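Local structure of PpBBE-like 1 D396N (Physcomitrella patens subsp. patens, 6EO5) at residues A[235-240]-A[288-293]. The protein is a berberine bridge enzyme-like flavoprotein that oxidises cellobiose with an FAD cofactor, studied here as an engineered variant. Sequence-based numbering, arbitrary orientation.
Sequences LFKNFK and SAAPNP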
loop_
_atom_site.group_PDB
_atom_site.type_symbol
_atom_site.label_atom_id
_atom_site.label_comp_id
_atom_site.label_asym_id
_atom_site.label_seq_id
_atom_site.Cartn_x
_atom_site.Cartn_y
_atom_site.Cartn_z
ATOM N N LEU A 235 -16.097 22.866 -0.317
ATOM C CA LEU A 235 -14.863 22.086 -0.415
ATOM C C LEU A 235 -13.674 22.821 0.205
ATOM O O LEU A 235 -12.875 22.223 0.933
ATOM C CB LEU A 235 -14.569 21.743 -1.878
ATOM C CG LEU A 235 -15.524 20.762 -2.540
ATOM C CD1 LEU A 235 -15.224 20.655 -4.025
ATOM C CD2 LEU A 235 -15.438 19.399 -1.856
ATOM N N PHE A 236 -13.522 24.109 -0.096
ATOM C CA PHE A 236 -12.428 24.866 0.497
ATOM C C PHE A 236 -12.550 24.884 2.012
ATOM O O PHE A 236 -11.579 24.616 2.736
ATOM C CB PHE A 236 -12.409 26.295 -0.043
ATOM C CG PHE A 236 -11.321 27.134 0.551
ATOM C CD1 PHE A 236 -11.521 27.819 1.744
ATOM C CD2 PHE A 236 -10.083 27.217 -0.063
ATOM C CE1 PHE A 236 -10.511 28.568 2.307
ATOM C CE2 PHE A 236 -9.065 27.973 0.497
ATOM C CZ PHE A 236 -9.281 28.648 1.679
ATOM N N LYS A 237 -13.747 25.214 2.507
ATOM C CA LYS A 237 -13.962 25.314 3.942
ATOM C C LYS A 237 -13.672 23.986 4.628
ATOM O O LYS A 237 -12.978 23.943 5.653
ATOM C CB LYS A 237 -15.396 25.783 4.203
ATOM C CG LYS A 237 -15.661 26.300 5.610
ATOM C CD LYS A 237 -17.121 26.698 5.785
ATOM C CE LYS A 237 -17.427 27.026 7.241
ATOM N NZ LYS A 237 -16.654 28.211 7.707
ATOM N N ASN A 238 -14.183 22.880 4.067
ATOM C CA ASN A 238 -13.973 21.584 4.709
ATOM C C ASN A 238 -12.501 21.190 4.684
ATOM O O ASN A 238 -11.964 20.732 5.699
ATOM C CB ASN A 238 -14.827 20.499 4.051
ATOM C CG ASN A 238 -16.314 20.759 4.177
ATOM O OD1 ASN A 238 -16.733 21.681 4.866
ATOM N ND2 ASN A 238 -17.121 19.941 3.513
ATOM N N PHE A 239 -11.823 21.370 3.546
ATOM C CA PHE A 239 -10.420 20.971 3.480
ATOM C C PHE A 239 -9.560 21.816 4.411
ATOM O O PHE A 239 -8.689 21.280 5.109
ATOM C CB PHE A 239 -9.872 21.045 2.048
ATOM C CG PHE A 239 -8.511 20.433 1.935
ATOM C CD1 PHE A 239 -8.370 19.053 1.879
ATOM C CD2 PHE A 239 -7.371 21.215 1.994
ATOM C CE1 PHE A 239 -7.128 18.464 1.836
ATOM C CE2 PHE A 239 -6.107 20.630 1.946
ATOM C CZ PHE A 239 -5.993 19.247 1.867
ATOM N N LYS A 240 -9.784 23.137 4.439
ATOM C CA LYS A 240 -9.025 23.992 5.349
ATOM C C LYS A 240 -9.226 23.567 6.798
ATOM O O LYS A 240 -8.267 23.515 7.578
ATOM C CB LYS A 240 -9.424 25.453 5.162
ATOM C CG LYS A 240 -8.556 26.441 5.917
ATOM C CD LYS A 240 -8.848 27.860 5.437
ATOM C CE LYS A 240 -8.183 28.910 6.315
ATOM N NZ LYS A 240 -6.839 28.417 6.696
ATOM N N SER A 288 -15.188 24.266 12.271
ATOM C CA SER A 288 -14.774 25.077 11.132
ATOM C C SER A 288 -15.189 24.519 9.781
ATOM O O SER A 288 -15.135 25.255 8.785
ATOM C CB SER A 288 -13.262 25.277 11.142
ATOM O OG SER A 288 -12.917 26.233 12.123
ATOM N N ALA A 289 -15.590 23.253 9.711
ATOM C CA ALA A 289 -16.174 22.745 8.479
ATOM C C ALA A 289 -17.539 23.384 8.256
ATOM O O ALA A 289 -18.054 24.131 9.090
ATOM C CB ALA A 289 -16.304 21.224 8.512
ATOM N N ALA A 290 -18.124 23.087 7.106
ATOM C CA ALA A 290 -19.419 23.633 6.785
ATOM C C ALA A 290 -20.492 22.997 7.671
ATOM O O ALA A 290 -20.306 21.904 8.221
ATOM C CB ALA A 290 -19.727 23.403 5.315
ATOM N N PRO A 291 -21.618 23.679 7.845
ATOM C CA PRO A 291 -22.691 23.125 8.670
ATOM C C PRO A 291 -23.306 21.884 8.044
ATOM O O PRO A 291 -23.175 21.623 6.847
ATOM C CB PRO A 291 -23.705 24.271 8.738
ATOM C CG PRO A 291 -23.378 25.130 7.548
ATOM C CD PRO A 291 -21.905 25.061 7.432
ATOM N N ASN A 292 -23.982 21.114 8.890
ATOM C CA ASN A 292 -24.851 20.013 8.481
ATOM C C ASN A 292 -24.158 18.841 7.803
ATOM O O ASN A 292 -24.679 18.336 6.802
ATOM C CB ASN A 292 -25.937 20.520 7.531
ATOM C CG ASN A 292 -26.909 21.432 8.215
ATOM O OD1 ASN A 292 -27.307 21.182 9.361
ATOM N ND2 ASN A 292 -27.294 22.514 7.529
ATOM N N PRO A 293 -23.036 18.347 8.308
ATOM C CA PRO A 293 -22.506 17.104 7.760
ATOM C C PRO A 293 -23.434 15.943 8.056
ATOM O O PRO A 293 -24.089 15.890 9.098
ATOM C CB PRO A 293 -21.174 16.939 8.493
ATOM C CG PRO A 293 -21.424 17.574 9.798
ATOM C CD PRO A 293 -22.223 18.800 9.448
#
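Asn238 and Ala290 illustrate how a buried helix side chain can meet the backbone of a loop. The backbone N-H of Ala290 donates to Asn238 OD1 at 3.0 Å between N and OD1. The bond is nearly straight, 165° at the hydrogen, with the donor tilted 19° from the carbonyl plane. The first torsion of Asn238 sets CG beside its own backbone N. OD1 meets the loop where the methyl groups of the two alanines lie against it: CB of Ala290 is 3.5 Å and CB of Ala289 3.7 Å from OD1 of Asn238. The Ala290 N-H, which can only donate, marks the oxygen end of the amide; at the other end ND2 is hydrogen-bonded to Ser265 OG on strand 264-271, and the two bonds together hold the group against rotation. A leucine in place of Asn238 would probably leave the buried N-H of Ala290 without its acceptor and Ser265 without its amide partner. Lys237 buries the largest area, largely through its aliphatic chain. CG lies anti to the backbone N (chi1 -164°), and the chain then runs extended across the loop, past the carbonyl oxygens of Ser288 and Ala289, before bending at its last torsion. Its CE comes 3.3 Å from Ser288 O, while CD packs 4.0 Å from CA of Ala290. Trp229 of strand 222-230 touches both Asn238 and Ala289, and its NE1 bonds to Pro291 O. The loop leaving helix 279-288 thus packs beside helix 235-246 just before it enters edge strand 294-300 of a seven-stranded antiparallel sheet with helices on its outer face, an architecture consistent with the substrate-binding domain of the VAO and berberine bridge enzyme fold.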